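Local coordinates for DyP-type peroxidase (Pleurotus ostreatus PC15, PDB 6FSK), which is a heme b peroxidase of the dye-decolorizing (DyP) family that probably uses hydrogen peroxide to oxidise dyes and manganese(II), at residues Arg243-Met248 / Leu380-Tyr385; Arg306-Asp311 / Tyr334-Leu339; Val77-Leu82 / Phe471-Thr476. The protein carries 1 engineered substitution. One frame throughout, in Å; residues are numbered along the deposited sequence.

Interaction 1 (Arg243-Met248 / Leu380-Tyr385); sequences RYLFQM and LLFVCY. With HEM (protoporphyrin IX containing Fe), chain C.
Leu-245 and Phe-382 lie side by side and point the same way, off the sheet and toward the heme, with Leu-245 CD1 3.8 Å from Phe-382 CB. The same methyl reaches vinyl carbon CAB of the heme at 3.7 Å. CG of Phe-382 is anti to the backbone N (chi1 177°), which carries the ring onto pyrrole C: CE1 comes to 3.3 Å from heme C2C, and the methyl CMC sits over one ring face, toward the rim. Arg-243, paired with Phe-382 in the register, brings its CB and CG up to ring atom CD2. Beyond CG its chain bends twice and the guanidinium turns 82° from the ring plane, leading away to a salt bridge with Asp-111. Leu-380 completes the heme-facing row; its CD2 lies 3.7 Å from heme C3B. Gln-247 is stretched alongside the same vinyl group, OE1 being 3.6 Å from heme CBB, while its NE2 is hydrogen-bonded to Glu-185 OE2. On the other face of the sheet Tyr-244 and Leu-381 also run side by side, CD1 of the tyrosine 3.5 Å from CD2 of the leucine, and Phe-246 CE1 covers one face of the tyrosine ring. Four backbone bonds hold the register, two between Arg-243 and Phe-382 and two between Leu-245 and Leu-380; the straightest runs from Leu-380 N to Leu-245 O at 170°. Antiparallel neighbours 238-247 and 379-386 thus present a largely apolar wall, with Gln-247 at one end, to the porphyrin, consistent with the distal side of the heme pocket in DyP-type peroxidases.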
loop_
_atom_site.group_PDB
_atom_site.type_symbol
_atom_site.label_atom_id
_atom_site.label_comp_id
_atom_site.label_asym_id
_atom_site.label_seq_id
_atom_site.Cartn_x
_atom_site.Cartn_y
_atom_site.Cartn_z
ATOM N N ARG A 243 -6.026 2.773 -2.931
ATOM C CA ARG A 243 -6.661 3.622 -1.894
ATOM C C ARG A 243 -6.191 5.028 -2.064
ATOM O O ARG A 243 -4.997 5.309 -2.090
ATOM C CB ARG A 243 -6.350 3.137 -0.474
ATOM C CG ARG A 243 -6.817 1.696 -0.227
ATOM C CD ARG A 243 -8.248 1.639 0.271
ATOM N NE ARG A 243 -8.496 2.112 1.626
ATOM C CZ ARG A 243 -9.662 2.518 2.103
ATOM N NH1 ARG A 243 -10.713 2.662 1.319
ATOM N NH2 ARG A 243 -9.712 2.874 3.372
ATOM N N TYR A 244 -7.151 5.938 -2.230
ATOM C CA TYR A 244 -6.802 7.366 -2.394
ATOM C C TYR A 244 -6.785 8.047 -1.043
ATOM O O TYR A 244 -7.885 8.309 -0.471
ATOM C CB TYR A 244 -7.872 7.961 -3.288
ATOM C CG TYR A 244 -7.621 9.326 -3.867
ATOM C CD1 TYR A 244 -6.406 9.917 -3.884
ATOM C CD2 TYR A 244 -8.664 9.964 -4.542
ATOM C CE1 TYR A 244 -6.192 11.146 -4.522
ATOM C CE2 TYR A 244 -8.451 11.181 -5.128
ATOM C CZ TYR A 244 -7.240 11.740 -5.159
ATOM O OH TYR A 244 -7.069 13.000 -5.801
ATOM N N LEU A 245 -5.603 8.100 -0.456
ATOM C CA LEU A 245 -5.502 8.405 0.993
ATOM C C LEU A 245 -5.033 9.804 1.251
ATOM O O LEU A 245 -3.875 10.118 1.056
ATOM C CB LEU A 245 -4.620 7.407 1.720
ATOM C CG LEU A 245 -5.132 5.976 1.644
ATOM C CD1 LEU A 245 -4.126 5.043 2.397
ATOM C CD2 LEU A 245 -6.501 5.719 2.233
ATOM N N PHE A 246 -5.936 10.693 1.634
ATOM C CA PHE A 246 -5.510 12.091 1.902
ATOM C C PHE A 246 -4.881 12.114 3.289
ATOM O O PHE A 246 -5.350 11.396 4.190
ATOM C CB PHE A 246 -6.738 13.030 1.836
ATOM C CG PHE A 246 -7.142 13.362 0.453
ATOM C CD1 PHE A 246 -7.702 12.432 -0.374
ATOM C CD2 PHE A 246 -6.936 14.621 -0.075
ATOM C CE1 PHE A 246 -7.987 12.700 -1.715
ATOM C CE2 PHE A 246 -7.302 14.916 -1.386
ATOM C CZ PHE A 246 -7.829 13.955 -2.197
ATOM N N GLN A 247 -3.854 12.915 3.446
ATOM C CA GLN A 247 -3.189 13.065 4.732
ATOM C C GLN A 247 -3.370 14.486 5.266
ATOM O O GLN A 247 -3.230 15.455 4.542
ATOM C CB GLN A 247 -1.728 12.750 4.572
ATOM C CG GLN A 247 -1.533 11.246 4.261
ATOM C CD GLN A 247 -0.100 10.949 3.935
ATOM O OE1 GLN A 247 0.182 10.536 2.847
ATOM N NE2 GLN A 247 0.776 10.989 4.870
ATOM N N MET A 248 -3.580 14.570 6.560
ATOM C CA MET A 248 -3.771 15.800 7.287
ATOM C C MET A 248 -2.485 16.149 8.051
ATOM O O MET A 248 -2.336 15.809 9.219
ATOM C CB MET A 248 -5.010 15.609 8.204
ATOM C CG MET A 248 -6.244 15.055 7.486
ATOM S SD MET A 248 -6.787 16.031 6.088
ATOM C CE MET A 248 -7.515 17.345 6.988
ATOM N N LEU A 380 -1.259 10.027 -0.187
ATOM C CA LEU A 380 -0.649 8.837 -0.754
ATOM C C LEU A 380 -1.638 8.171 -1.709
ATOM O O LEU A 380 -2.790 7.909 -1.357
ATOM C CB LEU A 380 -0.248 7.865 0.364
ATOM C CG LEU A 380 0.545 6.650 -0.010
ATOM C CD1 LEU A 380 1.928 7.033 -0.473
ATOM C CD2 LEU A 380 0.644 5.730 1.210
ATOM N N LEU A 381 -1.178 7.920 -2.928
ATOM C CA LEU A 381 -1.873 6.948 -3.816
ATOM C C LEU A 381 -1.387 5.573 -3.417
ATOM O O LEU A 381 -0.314 5.127 -3.880
ATOM C CB LEU A 381 -1.581 7.287 -5.225
ATOM C CG LEU A 381 -1.892 8.703 -5.718
ATOM C CD1 LEU A 381 -1.589 8.853 -7.213
ATOM C CD2 LEU A 381 -3.288 9.146 -5.337
ATOM N N PHE A 382 -2.092 4.990 -2.461
ATOM C CA PHE A 382 -1.685 3.685 -1.926
ATOM C C PHE A 382 -2.036 2.604 -2.952
ATOM O O PHE A 382 -3.160 2.504 -3.363
ATOM C CB PHE A 382 -2.439 3.403 -0.620
ATOM C CG PHE A 382 -2.142 2.068 -0.056
ATOM C CD1 PHE A 382 -1.112 1.880 0.856
ATOM C CD2 PHE A 382 -2.926 1.020 -0.368
ATOM C CE1 PHE A 382 -0.814 0.591 1.340
ATOM C CE2 PHE A 382 -2.677 -0.249 0.193
ATOM C CZ PHE A 382 -1.616 -0.439 1.027
ATOM N N VAL A 383 -1.053 1.811 -3.319
ATOM C CA VAL A 383 -1.266 0.667 -4.157
ATOM C C VAL A 383 -0.550 -0.543 -3.552
ATOM O O VAL A 383 0.613 -0.394 -3.138
ATOM C CB VAL A 383 -0.752 0.880 -5.597
ATOM C CG1 VAL A 383 -0.663 -0.432 -6.370
ATOM C CG2 VAL A 383 -1.665 1.849 -6.304
ATOM N N CYS A 384 -1.175 -1.672 -3.409
ATOM C CA CYS A 384 -0.448 -2.900 -2.960
ATOM C C CYS A 384 -0.950 -4.086 -3.765
ATOM O O CYS A 384 -2.106 -4.105 -4.226
ATOM C CB CYS A 384 -0.572 -3.142 -1.449
ATOM S SG CYS A 384 -2.172 -3.708 -0.892
ATOM N N TYR A 385 -0.105 -5.073 -3.861
ATOM C CA TYR A 385 -0.320 -6.313 -4.540
ATOM C C TYR A 385 -0.182 -7.519 -3.660
ATOM O O TYR A 385 0.759 -7.578 -2.814
ATOM C CB TYR A 385 0.671 -6.523 -5.679
ATOM C CG TYR A 385 0.616 -5.512 -6.789
ATOM C CD1 TYR A 385 -0.289 -5.642 -7.832
ATOM C CD2 TYR A 385 1.435 -4.395 -6.799
ATOM C CE1 TYR A 385 -0.370 -4.691 -8.867
ATOM C CE2 TYR A 385 1.344 -3.439 -7.789
ATOM C CZ TYR A 385 0.444 -3.613 -8.858
ATOM O OH TYR A 385 0.372 -2.686 -9.856
HETATM C CHA HEM C . 5.103 0.506 6.229
HETATM C CHB HEM C . 3.366 4.998 6.019
HETATM C CHC HEM C . -0.869 3.223 4.572
HETATM C CHD HEM C . 0.763 -1.311 5.078
HETATM C C1A HEM C . 5.040 1.899 6.302
HETATM C C2A HEM C . 6.112 2.774 6.661
HETATM C C3A HEM C . 5.650 4.028 6.558
HETATM C C4A HEM C . 4.265 3.922 6.211
HETATM C CMA HEM C . 6.384 5.280 6.893
HETATM C CAA HEM C . 7.495 2.323 7.106
HETATM C CBA HEM C . 8.578 2.209 6.040
HETATM C CGA HEM C . 8.349 1.062 5.092
HETATM O O1A HEM C . 8.579 -0.095 5.449
HETATM O O2A HEM C . 7.949 1.333 3.932
HETATM C C1B HEM C . 2.031 4.945 5.607
HETATM C C2B HEM C . 1.201 6.030 5.343
HETATM C C3B HEM C . -0.001 5.577 4.897
HETATM C C4B HEM C . 0.126 4.113 4.929
HETATM C CMB HEM C . 1.549 7.482 5.556
HETATM C CAB HEM C . -1.258 6.243 4.489
HETATM C CBB HEM C . -1.310 7.494 4.088
HETATM C C1C HEM C . -0.890 1.864 4.645
HETATM C C2C HEM C . -1.946 0.973 4.406
HETATM C C3C HEM C . -1.523 -0.313 4.568
HETATM C C4C HEM C . -0.111 -0.229 4.859
HETATM C CMC HEM C . -3.328 1.410 3.998
HETATM C CAC HEM C . -2.224 -1.626 4.527
HETATM C CBC HEM C . -3.535 -1.782 4.803
HETATM C C1D HEM C . 2.120 -1.154 5.375
HETATM C C2D HEM C . 3.021 -2.347 5.415
HETATM C C3D HEM C . 4.265 -1.802 5.700
HETATM C C4D HEM C . 4.050 -0.376 5.883
HETATM C CMD HEM C . 2.696 -3.764 5.158
HETATM C CAD HEM C . 5.578 -2.542 5.929
HETATM C CBD HEM C . 5.740 -3.035 7.333
HETATM C CGD HEM C . 6.984 -3.873 7.488
HETATM O O1D HEM C . 7.709 -3.520 8.451
HETATM O O2D HEM C . 7.266 -4.719 6.664
HETATM N NA HEM C . 3.846 2.599 6.122
HETATM N NB HEM C . 1.350 3.787 5.436
HETATM N NC HEM C . 0.221 1.089 5.057
HETATM N ND HEM C . 2.764 -0.042 5.732
HETATM FE FE HEM C . 2.040 1.851 5.667
#

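Interaction 2 (Arg306-Asp311 / Tyr334-Leu339); sequences RNNKFD and YPRNDL. With HEM (protoporphyrin IX containing Fe), chain C.
The guanidinium of Arg-336 has an aromatic neighbour on each face, but only one is a stack: it lies flat on Phe-310, planes 8° apart and CZ 3.9 Å from the ring centroid, a cation-pi pair; against the opposite face comes CE2 of Tyr-334, offset toward the rim, its ring steeply inclined. The edges are given to oxygens. NH2 donates to heme propionate O1D at 2.9 Å and to Asn-308 OD1 at 2.8 Å, while NH1 reaches Phe-310 O at 2.9 Å and Asn-308 O at 3.1 Å. The asparagine is gripped end-on by two nitrogens, its amide standing 83° from the guanidinium plane. The chain of Arg-336 is extended from CG to NE (chi2 -172°), which carries the charge past Tyr-334 to the propionate. One residue on, Asn-337 N bonds to Asp-311 O at 2.9 Å at the start of helix 337-340. An alanine in place of Arg-336 would probably leave the propionate without this cationic mate and open a gap between the rings of Phe-310 and Tyr-334. With four oxygens around its edge and aromatic carbon on both faces, the guanidinium is likely to stay positively charged and to offset the propionate.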
loop_
_atom_site.group_PDB
_atom_site.type_symbol
_atom_site.label_atom_id
_atom_site.label_comp_id
_atom_site.label_asym_id
_atom_site.label_seq_id
_atom_site.Cartn_x
_atom_site.Cartn_y
_atom_site.Cartn_z
ATOM N N ARG A 306 21.014 -3.045 7.049
ATOM C CA ARG A 306 20.774 -3.067 8.484
ATOM C C ARG A 306 19.399 -2.542 8.930
ATOM O O ARG A 306 18.975 -2.879 10.032
ATOM C CB ARG A 306 21.884 -2.262 9.223
ATOM C CG ARG A 306 23.274 -2.831 9.035
ATOM C CD ARG A 306 24.288 -2.122 9.931
ATOM N NE ARG A 306 24.425 -0.688 9.672
ATOM C CZ ARG A 306 24.361 0.306 10.598
ATOM N NH1 ARG A 306 24.073 0.118 11.881
ATOM N NH2 ARG A 306 24.598 1.543 10.195
ATOM N N ASN A 307 18.787 -1.656 8.131
ATOM C CA ASN A 307 17.635 -0.898 8.587
ATOM C C ASN A 307 16.356 -1.764 8.683
ATOM O O ASN A 307 15.341 -1.209 9.119
ATOM C CB ASN A 307 17.429 0.316 7.724
ATOM C CG ASN A 307 16.967 0.002 6.311
ATOM O OD1 ASN A 307 16.631 -1.120 5.955
ATOM N ND2 ASN A 307 16.928 1.056 5.495
ATOM N N ASN A 308 16.394 -3.029 8.299
ATOM C CA ASN A 308 15.209 -3.888 8.410
ATOM C C ASN A 308 15.430 -5.200 9.129
ATOM O O ASN A 308 14.617 -6.090 9.121
ATOM C CB ASN A 308 14.571 -3.990 7.011
ATOM C CG ASN A 308 13.098 -4.323 7.094
ATOM O OD1 ASN A 308 12.405 -3.817 7.950
ATOM N ND2 ASN A 308 12.654 -5.116 6.161
ATOM N N LYS A 309 16.607 -5.335 9.761
ATOM C CA LYS A 309 16.969 -6.598 10.430
ATOM C C LYS A 309 16.548 -6.517 11.887
ATOM O O LYS A 309 17.340 -6.170 12.815
ATOM C CB LYS A 309 18.525 -6.705 10.375
ATOM C CG LYS A 309 19.054 -7.868 11.153
ATOM C CD LYS A 309 18.645 -9.120 10.511
ATOM C CE LYS A 309 19.841 -10.076 10.386
ATOM N NZ LYS A 309 19.267 -11.418 10.652
ATOM N N PHE A 310 15.279 -6.794 12.119
ATOM C CA PHE A 310 14.681 -6.842 13.475
ATOM C C PHE A 310 13.421 -7.659 13.338
ATOM O O PHE A 310 12.889 -7.811 12.209
ATOM C CB PHE A 310 14.373 -5.464 14.052
ATOM C CG PHE A 310 13.416 -4.631 13.202
ATOM C CD1 PHE A 310 13.891 -3.861 12.189
ATOM C CD2 PHE A 310 12.061 -4.654 13.460
ATOM C CE1 PHE A 310 13.047 -3.100 11.418
ATOM C CE2 PHE A 310 11.214 -3.909 12.724
ATOM C CZ PHE A 310 11.690 -3.151 11.725
ATOM N N ASP A 311 12.982 -8.282 14.424
ATOM C CA ASP A 311 11.817 -9.114 14.393
ATOM C C ASP A 311 10.881 -8.913 15.594
ATOM O O ASP A 311 9.904 -9.603 15.715
ATOM C CB ASP A 311 12.198 -10.575 14.235
ATOM C CG ASP A 311 13.073 -11.082 15.383
ATOM O OD1 ASP A 311 13.294 -10.424 16.395
ATOM O OD2 ASP A 311 13.610 -12.198 15.262
ATOM N N TYR A 334 2.929 -5.531 9.656
ATOM C CA TYR A 334 3.762 -6.740 9.533
ATOM C C TYR A 334 4.225 -7.114 10.951
ATOM O O TYR A 334 5.244 -6.617 11.452
ATOM C CB TYR A 334 4.945 -6.549 8.617
ATOM C CG TYR A 334 5.866 -7.760 8.503
ATOM C CD1 TYR A 334 5.402 -9.019 8.630
ATOM C CD2 TYR A 334 7.205 -7.565 8.207
ATOM C CE1 TYR A 334 6.297 -10.105 8.540
ATOM C CE2 TYR A 334 8.067 -8.606 8.099
ATOM C CZ TYR A 334 7.598 -9.866 8.240
ATOM O OH TYR A 334 8.561 -10.910 8.184
ATOM N N PRO A 335 3.513 -8.036 11.576
ATOM C CA PRO A 335 3.791 -8.361 13.017
ATOM C C PRO A 335 5.109 -9.032 13.324
ATOM O O PRO A 335 5.498 -9.107 14.501
ATOM C CB PRO A 335 2.604 -9.263 13.394
ATOM C CG PRO A 335 1.489 -8.758 12.524
ATOM C CD PRO A 335 2.151 -8.479 11.209
ATOM N N ARG A 336 5.787 -9.575 12.317
ATOM C CA ARG A 336 7.045 -10.295 12.577
ATOM C C ARG A 336 6.878 -11.333 13.677
ATOM O O ARG A 336 5.919 -12.135 13.671
ATOM C CB ARG A 336 8.231 -9.326 12.797
ATOM C CG ARG A 336 8.315 -8.282 11.630
ATOM C CD ARG A 336 9.568 -7.427 11.688
ATOM N NE ARG A 336 9.454 -6.306 10.753
ATOM C CZ ARG A 336 10.401 -5.881 9.961
ATOM N NH1 ARG A 336 11.634 -6.365 10.051
ATOM N NH2 ARG A 336 10.108 -4.944 9.069
ATOM N N ASN A 337 7.825 -11.372 14.626
ATOM C CA ASN A 337 7.744 -12.434 15.650
ATOM C C ASN A 337 6.564 -12.329 16.565
ATOM O O ASN A 337 6.199 -13.319 17.253
ATOM C CB ASN A 337 8.962 -12.402 16.527
ATOM C CG ASN A 337 10.138 -12.991 15.926
ATOM O OD1 ASN A 337 10.116 -13.428 14.826
ATOM N ND2 ASN A 337 11.218 -13.108 16.745
ATOM N N ASP A 338 5.846 -11.206 16.551
ATOM C CA ASP A 338 4.639 -11.200 17.387
ATOM C C ASP A 338 3.734 -12.387 17.043
ATOM O O ASP A 338 3.118 -13.004 17.953
ATOM C CB ASP A 338 3.856 -9.921 17.236
ATOM C CG ASP A 338 4.497 -8.728 17.868
ATOM O OD1 ASP A 338 5.549 -8.799 18.519
ATOM O OD2 ASP A 338 3.866 -7.626 17.698
ATOM N N LEU A 339 3.597 -12.693 15.718
ATOM C CA LEU A 339 2.833 -13.841 15.284
ATOM C C LEU A 339 3.683 -15.055 14.919
ATOM O O LEU A 339 3.177 -16.182 15.084
ATOM C CB LEU A 339 1.844 -13.542 14.170
ATOM C CG LEU A 339 0.824 -12.425 14.426
ATOM C CD1 LEU A 339 -0.079 -12.168 13.246
ATOM C CD2 LEU A 339 -0.012 -12.681 15.649
HETATM C CHA HEM C . 5.103 0.506 6.229
HETATM C CHB HEM C . 3.366 4.998 6.019
HETATM C CHC HEM C . -0.869 3.223 4.572
HETATM C CHD HEM C . 0.763 -1.311 5.078
HETATM C C1A HEM C . 5.040 1.899 6.302
HETATM C C2A HEM C . 6.112 2.774 6.661
HETATM C C3A HEM C . 5.650 4.028 6.558
HETATM C C4A HEM C . 4.265 3.922 6.211
HETATM C CMA HEM C . 6.384 5.280 6.893
HETATM C CAA HEM C . 7.495 2.323 7.106
HETATM C CBA HEM C . 8.578 2.209 6.040
HETATM C CGA HEM C . 8.349 1.062 5.092
HETATM O O1A HEM C . 8.579 -0.095 5.449
HETATM O O2A HEM C . 7.949 1.333 3.932
HETATM C C1B HEM C . 2.031 4.945 5.607
HETATM C C2B HEM C . 1.201 6.030 5.343
HETATM C C3B HEM C . -0.001 5.577 4.897
HETATM C C4B HEM C . 0.126 4.113 4.929
HETATM C CMB HEM C . 1.549 7.482 5.556
HETATM C CAB HEM C . -1.258 6.243 4.489
HETATM C CBB HEM C . -1.310 7.494 4.088
HETATM C C1C HEM C . -0.890 1.864 4.645
HETATM C C2C HEM C . -1.946 0.973 4.406
HETATM C C3C HEM C . -1.523 -0.313 4.568
HETATM C C4C HEM C . -0.111 -0.229 4.859
HETATM C CMC HEM C . -3.328 1.410 3.998
HETATM C CAC HEM C . -2.224 -1.626 4.527
HETATM C CBC HEM C . -3.535 -1.782 4.803
HETATM C C1D HEM C . 2.120 -1.154 5.375
HETATM C C2D HEM C . 3.021 -2.347 5.415
HETATM C C3D HEM C . 4.265 -1.802 5.700
HETATM C C4D HEM C . 4.050 -0.376 5.883
HETATM C CMD HEM C . 2.696 -3.764 5.158
HETATM C CAD HEM C . 5.578 -2.542 5.929
HETATM C CBD HEM C . 5.740 -3.035 7.333
HETATM C CGD HEM C . 6.984 -3.873 7.488
HETATM O O1D HEM C . 7.709 -3.520 8.451
HETATM O O2D HEM C . 7.266 -4.719 6.664
HETATM N NA HEM C . 3.846 2.599 6.122
HETATM N NB HEM C . 1.350 3.787 5.436
HETATM N NC HEM C . 0.221 1.089 5.057
HETATM N ND HEM C . 2.764 -0.042 5.732
HETATM FE FE HEM C . 2.040 1.851 5.667
#

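Interaction 3 (Val77-Leu82 / Phe471-Thr476); sequences VSFSHL and FSPSIT
Phe-79 and Phe-471 form an antiparallel hydrogen-bonded pair, and the side chain of Phe-79 continues the contact beyond the backbone. Its CB starts 4.0 Å from Phe-471 O, and the same oxygen lies at the edge of the ring, near its plane. CG stands anti to the carbonyl carbon (chi1 -68°), which directs CD2 at the proline following the strand: CD2 is 4.0 Å from Pro-473 CG and nearly as close to CD. Phenylalanine and pyrrolidine cross at about a right angle. The ring also meets that of Phe-482, and the side chain touches Leu-478 of helix 475-481. The pairing lies in the middle of the eight-stranded antiparallel sheet, where strand 74-80, from the N-terminal dimeric alpha+beta barrel region, borders strand 462-472 near the C terminus. Two backbone bonds pair the residues, Phe-79 N to Phe-471 O at 2.9 Å and Phe-471 N to Phe-79 O at 2.7 Å; in both the donor stands above the carbonyl plane, by 43° and 37°. One residue along, the strands draw closer, with the CA atoms of Ser-78 and Ser-472 4.2 Å apart. The two serines meet tip to tip: Ser-78 OG, anti to its backbone N, shares a hydrogen bond of 2.8 Å with Ser-472 OG, and either hydroxyl could donate. CB of Ser-78 also touches Ser-472 OG at 3.3 Å. Beside this pair, NE2 of Gln-9 bonds to both Val-77 O and Pro-473 O, bridging the two segments through the N-terminal part of the chain.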
loop_
_atom_site.group_PDB
_atom_site.type_symbol
_atom_site.label_atom_id
_atom_site.label_comp_id
_atom_site.label_asym_id
_atom_site.label_seq_id
_atom_site.Cartn_x
_atom_site.Cartn_y
_atom_site.Cartn_z
ATOM N N VAL A 77 -2.004 -2.259 -16.619
ATOM C CA VAL A 77 -3.450 -2.256 -16.727
ATOM C C VAL A 77 -4.073 -3.218 -15.726
ATOM O O VAL A 77 -3.495 -4.309 -15.491
ATOM C CB VAL A 77 -3.988 -2.575 -18.166
ATOM C CG1 VAL A 77 -3.711 -4.057 -18.536
ATOM C CG2 VAL A 77 -5.486 -2.288 -18.262
ATOM N N SER A 78 -5.234 -2.910 -15.130
ATOM C CA SER A 78 -5.823 -3.767 -14.137
ATOM C C SER A 78 -7.331 -3.619 -14.206
ATOM O O SER A 78 -7.804 -2.552 -14.608
ATOM C CB SER A 78 -5.211 -3.423 -12.771
ATOM O OG SER A 78 -5.308 -4.438 -11.798
ATOM N N PHE A 79 -8.045 -4.678 -13.897
ATOM C CA PHE A 79 -9.482 -4.717 -14.096
ATOM C C PHE A 79 -10.226 -5.049 -12.846
ATOM O O PHE A 79 -9.859 -5.987 -12.076
ATOM C CB PHE A 79 -9.854 -5.795 -15.160
ATOM C CG PHE A 79 -9.402 -5.462 -16.516
ATOM C CD1 PHE A 79 -10.206 -4.696 -17.348
ATOM C CD2 PHE A 79 -8.164 -5.834 -16.946
ATOM C CE1 PHE A 79 -9.767 -4.323 -18.599
ATOM C CE2 PHE A 79 -7.701 -5.495 -18.225
ATOM C CZ PHE A 79 -8.515 -4.696 -19.034
ATOM N N SER A 80 -11.351 -4.337 -12.611
ATOM C CA SER A 80 -12.161 -4.650 -11.470
ATOM C C SER A 80 -13.127 -5.788 -11.731
ATOM O O SER A 80 -13.310 -6.208 -12.851
ATOM C CB SER A 80 -12.993 -3.412 -11.063
ATOM O OG SER A 80 -14.011 -3.191 -12.082
ATOM N N HIS A 81 -13.814 -6.229 -10.682
ATOM C CA HIS A 81 -14.803 -7.284 -10.857
ATOM C C HIS A 81 -15.923 -6.807 -11.733
ATOM O O HIS A 81 -16.333 -7.516 -12.636
ATOM C CB HIS A 81 -15.317 -7.732 -9.542
ATOM C CG HIS A 81 -16.471 -8.695 -9.664
ATOM N ND1 HIS A 81 -16.314 -10.013 -10.021
ATOM C CD2 HIS A 81 -17.786 -8.492 -9.520
ATOM C CE1 HIS A 81 -17.499 -10.610 -10.043
ATOM N NE2 HIS A 81 -18.409 -9.714 -9.718
ATOM N N LEU A 82 -16.302 -5.558 -11.547
ATOM C CA LEU A 82 -17.330 -5.005 -12.438
ATOM C C LEU A 82 -16.849 -5.010 -13.867
ATOM O O LEU A 82 -17.634 -5.190 -14.839
ATOM C CB LEU A 82 -17.681 -3.590 -12.004
ATOM C CG LEU A 82 -18.397 -3.512 -10.658
ATOM C CD1 LEU A 82 -18.275 -2.134 -10.057
ATOM C CD2 LEU A 82 -19.854 -3.935 -10.751
ATOM N N PHE A 471 -7.635 -6.586 -10.623
ATOM C CA PHE A 471 -6.779 -7.735 -10.946
ATOM C C PHE A 471 -5.958 -7.411 -12.165
ATOM O O PHE A 471 -6.542 -7.051 -13.206
ATOM C CB PHE A 471 -7.639 -8.998 -11.088
ATOM C CG PHE A 471 -6.824 -10.243 -11.290
ATOM C CD1 PHE A 471 -6.260 -10.843 -10.163
ATOM C CD2 PHE A 471 -6.652 -10.819 -12.512
ATOM C CE1 PHE A 471 -5.469 -12.009 -10.277
ATOM C CE2 PHE A 471 -5.911 -12.029 -12.606
ATOM C CZ PHE A 471 -5.346 -12.598 -11.518
ATOM N N SER A 472 -4.637 -7.499 -12.032
ATOM C CA SER A 472 -3.691 -7.239 -13.087
ATOM C C SER A 472 -3.338 -8.556 -13.822
ATOM O O SER A 472 -2.621 -9.346 -13.236
ATOM C CB SER A 472 -2.427 -6.682 -12.472
ATOM O OG SER A 472 -2.648 -5.321 -12.004
ATOM N N PRO A 473 -3.909 -8.778 -15.008
ATOM C CA PRO A 473 -3.725 -10.090 -15.564
ATOM C C PRO A 473 -2.347 -10.216 -16.179
ATOM O O PRO A 473 -1.615 -9.254 -16.469
ATOM C CB PRO A 473 -4.860 -10.183 -16.645
ATOM C CG PRO A 473 -5.790 -9.015 -16.316
ATOM C CD PRO A 473 -4.872 -7.972 -15.792
ATOM N N SER A 474 -1.978 -11.471 -16.484
ATOM C CA SER A 474 -0.752 -11.720 -17.214
ATOM C C SER A 474 -0.870 -11.322 -18.670
ATOM O O SER A 474 -1.974 -11.113 -19.149
ATOM C CB SER A 474 -0.484 -13.266 -17.138
ATOM O OG SER A 474 -1.359 -13.944 -18.075
ATOM N N ILE A 475 0.265 -11.246 -19.353
ATOM C CA ILE A 475 0.263 -10.883 -20.761
ATOM C C ILE A 475 -0.519 -11.934 -21.568
ATOM O O ILE A 475 -1.380 -11.560 -22.362
ATOM C CB ILE A 475 1.665 -10.673 -21.290
ATOM C CG1 ILE A 475 2.465 -9.582 -20.490
ATOM C CG2 ILE A 475 1.617 -10.385 -22.786
ATOM C CD1 ILE A 475 1.764 -8.236 -20.533
ATOM N N THR A 476 -0.295 -13.229 -21.365
ATOM C CA THR A 476 -1.108 -14.177 -22.149
ATOM C C THR A 476 -2.604 -14.151 -21.767
ATOM O O THR A 476 -3.440 -14.392 -22.621
ATOM C CB THR A 476 -0.590 -15.598 -22.098
ATOM O OG1 THR A 476 -0.513 -15.972 -20.758
ATOM C CG2 THR A 476 0.746 -15.706 -22.714
#

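How the interactions relate
Interactions 1 and 3 belong to one eight-stranded antiparallel sheet, in which strands 74-80, 462-472, 238-247 and 379-386 follow one another; their centres are 20 Å apart, and Tyr-385 CE1 packs 3.9 Å from Ser-472 OG. Interaction 2 lies off that sheet among loops and short helices, its centre 23 Å from that of interaction 1 and 32 Å from that of interaction 3. Interactions 1 and 2 do not touch, yet both meet the heme, one at the porphyrin and its vinyl group, the other at a propionate. Along the chain they are nested: 306-311/334-339 inside 243-248/380-385, and both inside 77-82/471-476, which joins the N-terminal half of the sheet to the heme-bearing half.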